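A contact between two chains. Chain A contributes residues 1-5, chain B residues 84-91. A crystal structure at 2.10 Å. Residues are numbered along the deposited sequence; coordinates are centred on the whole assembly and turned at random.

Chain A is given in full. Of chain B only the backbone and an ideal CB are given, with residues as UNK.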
# COMPACT_ATOMS: atom_id res chain seq x y z
N ASP A 1 -18.48 13.71 -3.28
CA ASP A 1 -18.32 12.53 -4.17
C ASP A 1 -17.21 11.61 -3.67
O ASP A 1 -16.22 12.08 -3.12
CB ASP A 1 -17.98 12.97 -5.60
CG ASP A 1 -19.16 13.65 -6.30
OD1 ASP A 1 -20.32 13.52 -5.84
OD2 ASP A 1 -18.93 14.30 -7.35
N TRP A 2 -17.38 10.32 -3.90
CA TRP A 2 -16.33 9.33 -3.61
C TRP A 2 -15.25 9.42 -4.67
O TRP A 2 -15.53 9.43 -5.85
CB TRP A 2 -16.88 7.91 -3.50
CG TRP A 2 -17.82 7.76 -2.35
CD1 TRP A 2 -19.19 7.77 -2.39
CD2 TRP A 2 -17.47 7.60 -0.96
NE1 TRP A 2 -19.71 7.62 -1.12
CE2 TRP A 2 -18.68 7.52 -0.23
CE3 TRP A 2 -16.25 7.50 -0.27
CZ2 TRP A 2 -18.70 7.35 1.16
CZ3 TRP A 2 -16.28 7.33 1.10
CH2 TRP A 2 -17.49 7.28 1.80
N ILE A 3 -14.03 9.53 -4.23
CA ILE A 3 -12.88 9.56 -5.14
C ILE A 3 -12.10 8.25 -5.09
O ILE A 3 -11.57 7.87 -4.02
CB ILE A 3 -11.96 10.74 -4.80
CG1 ILE A 3 -12.69 12.07 -5.01
CG2 ILE A 3 -10.69 10.69 -5.63
CD1 ILE A 3 -11.94 13.27 -4.47
N TRP A 4 -12.20 7.43 -6.11
CA TRP A 4 -11.60 6.10 -6.11
C TRP A 4 -10.36 6.00 -7.03
O TRP A 4 -9.56 5.10 -6.86
CB TRP A 4 -12.65 5.05 -6.51
CG TRP A 4 -13.64 4.72 -5.43
CD1 TRP A 4 -14.98 5.04 -5.43
CD2 TRP A 4 -13.40 3.98 -4.23
NE1 TRP A 4 -15.57 4.54 -4.28
CE2 TRP A 4 -14.62 3.90 -3.52
CE3 TRP A 4 -12.26 3.38 -3.67
CZ2 TRP A 4 -14.75 3.24 -2.29
CZ3 TRP A 4 -12.39 2.72 -2.42
CH2 TRP A 4 -13.62 2.68 -1.76
N ASN A 5 -10.21 6.92 -7.98
CA ASN A 5 -9.05 6.90 -8.90
C ASN A 5 -7.81 7.58 -8.32
O ASN A 5 -7.35 8.59 -8.82
CB ASN A 5 -9.39 7.46 -10.29
CG ASN A 5 -9.84 8.91 -10.24
OD1 ASN A 5 -10.49 9.36 -9.28
ND2 ASN A 5 -9.51 9.66 -11.30
N UNK B 84 -23.55 12.06 4.65
CA UNK B 84 -23.11 13.21 3.87
C UNK B 84 -22.86 12.86 2.40
O UNK B 84 -22.54 13.74 1.59
CB UNK B 84 -21.84 13.80 4.49
N UNK B 85 -22.94 11.57 2.09
CA UNK B 85 -22.78 11.00 0.75
C UNK B 85 -23.70 9.80 0.70
O UNK B 85 -24.03 9.25 1.76
CB UNK B 85 -21.33 10.62 0.45
N UNK B 86 -24.08 9.37 -0.52
CA UNK B 86 -24.62 8.03 -0.64
C UNK B 86 -23.50 7.03 -0.33
O UNK B 86 -22.34 7.29 -0.66
CB UNK B 86 -25.21 7.80 -2.03
N UNK B 87 -23.84 5.91 0.29
CA UNK B 87 -22.79 4.91 0.53
C UNK B 87 -22.09 4.46 -0.78
O UNK B 87 -22.68 4.55 -1.86
CB UNK B 87 -23.39 3.69 1.24
N UNK B 88 -20.87 3.95 -0.66
CA UNK B 88 -20.11 3.47 -1.81
C UNK B 88 -19.63 2.02 -1.55
O UNK B 88 -18.90 1.79 -0.59
CB UNK B 88 -18.92 4.39 -2.09
N UNK B 89 -20.06 1.08 -2.39
CA UNK B 89 -19.57 -0.31 -2.38
C UNK B 89 -18.13 -0.45 -2.91
O UNK B 89 -17.74 0.21 -3.85
CB UNK B 89 -20.50 -1.19 -3.22
N UNK B 90 -17.35 -1.33 -2.29
CA UNK B 90 -15.97 -1.59 -2.69
C UNK B 90 -15.55 -3.00 -2.25
O UNK B 90 -16.23 -3.64 -1.41
CB UNK B 90 -15.03 -0.54 -2.09
N UNK B 91 -14.45 -3.50 -2.84
CA UNK B 91 -13.96 -4.81 -2.53
C UNK B 91 -12.53 -4.72 -2.06
O UNK B 91 -11.69 -4.01 -2.65
CB UNK B 91 -14.08 -5.74 -3.74

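Chain A lays its first residues alongside chain B in nearly the same direction, the two end-to-end directions lying 18° apart, and offers three things: the charged amino terminus of A:Asp1 and the indole rings of A:Trp2 and A:Trp4, each with an N-H to satisfy.

Position 84 has no atom of chain A within 5.5 Å of its ideal CB, so this contact sets little limit on it; the residue is B:Leu84, which makes no contact here.

At position 85 CA-to-CB points toward chain A, and the ideal CB lies 3.7 Å from A:Trp2 NE1. The terminal amino group of A:Asp1 lies further off, so an acidic side chain suits, glutamate reaching deeper than aspartate; glutamine could offer an oxygen but no charge. The residue is B:Glu85. Its OE2 accepts a very short hydrogen bond from A:Asp1 N, 2.5 Å, which is also a salt bridge, and its CD lies over one face of the A:Trp2 ring. The like-charged A:Asp1 OD1 and B:Glu85 OE1 lie 4.4 Å apart.

At position 86 the CB points sideways into open space, and phi/psi of -66/145° admits many residues, proline included. What matters is the backbone: the carbonyl oxygen of B:Pro86, the residue found, accepts a nearly straight hydrogen bond from A:Trp2 NE1 (2.7 Å, 170°), at the indole edge.

Position 87 turns its CB away, and phi of -57° again permits proline. B:Pro87 fits this extended backbone without needing a partner for an amide hydrogen.

Position 88 points toward chain A in a tight place: its ideal CB is 3.4 Å from A:Trp2 CD1 and 4.0 Å from A:Trp4 NE1. A small side chain is favoured. Alanine could pack here, but serine or perhaps threonine could also answer the indole N-H. B:Ser88 does both. Its CB sits over the opposite face of the A:Trp2 ring from B:Glu85 CD, 3.4 Å from the centroid of the five-membered ring, while chi1 of -174° (t) places OG to accept a hydrogen bond from A:Trp4 NE1 at 2.9 Å.

Position 89 points away, leaving room for a long polar chain such as B:Lys89.

At position 90 the CB points toward chain A, 3.5 Å from A:Trp4 CH2, so an apolar residue, aliphatic or aromatic, suits. B:Phe90 CB lies 3.5 Å from A:Trp4 CH2, while its ring leads away, oblique to the indole with planes at 35°.

Position 91, B:Ile91, is out of reach.

Chain B (84-91) LEPPSKFI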
# COMPACT_ATOMS: atom_id res chain seq x y z
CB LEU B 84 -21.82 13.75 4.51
CG LEU B 84 -21.90 14.86 5.56
CD1 LEU B 84 -23.27 15.01 6.27
CD2 LEU B 84 -20.78 14.75 6.57
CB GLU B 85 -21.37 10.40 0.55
CG GLU B 85 -20.22 11.37 0.47
CD GLU B 85 -19.95 11.92 -0.93
OE1 GLU B 85 -20.76 11.67 -1.86
OE2 GLU B 85 -18.92 12.61 -1.08
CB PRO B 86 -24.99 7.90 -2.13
CG PRO B 86 -25.14 9.32 -2.62
CD PRO B 86 -24.06 10.07 -1.83
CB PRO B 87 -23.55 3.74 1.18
CG PRO B 87 -24.98 3.97 0.89
CD PRO B 87 -25.13 5.48 0.84
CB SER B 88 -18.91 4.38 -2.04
OG SER B 88 -18.20 4.03 -3.23
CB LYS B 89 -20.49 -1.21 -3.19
CG LYS B 89 -21.81 -1.59 -2.51
CD LYS B 89 -22.54 -2.63 -3.41
CE LYS B 89 -23.16 -3.79 -2.59
NZ LYS B 89 -24.64 -3.61 -2.34
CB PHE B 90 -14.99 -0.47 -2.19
CG PHE B 90 -14.74 -0.46 -0.69
CD1 PHE B 90 -15.69 0.09 0.20
CD2 PHE B 90 -13.55 -1.00 -0.18
CE1 PHE B 90 -15.45 0.09 1.57
CE2 PHE B 90 -13.29 -0.98 1.19
CZ PHE B 90 -14.25 -0.43 2.07
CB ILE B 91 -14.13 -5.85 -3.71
CG1 ILE B 91 -15.62 -6.18 -3.94
CG2 ILE B 91 -13.41 -7.17 -3.35
CD1 ILE B 91 -15.95 -6.99 -5.19
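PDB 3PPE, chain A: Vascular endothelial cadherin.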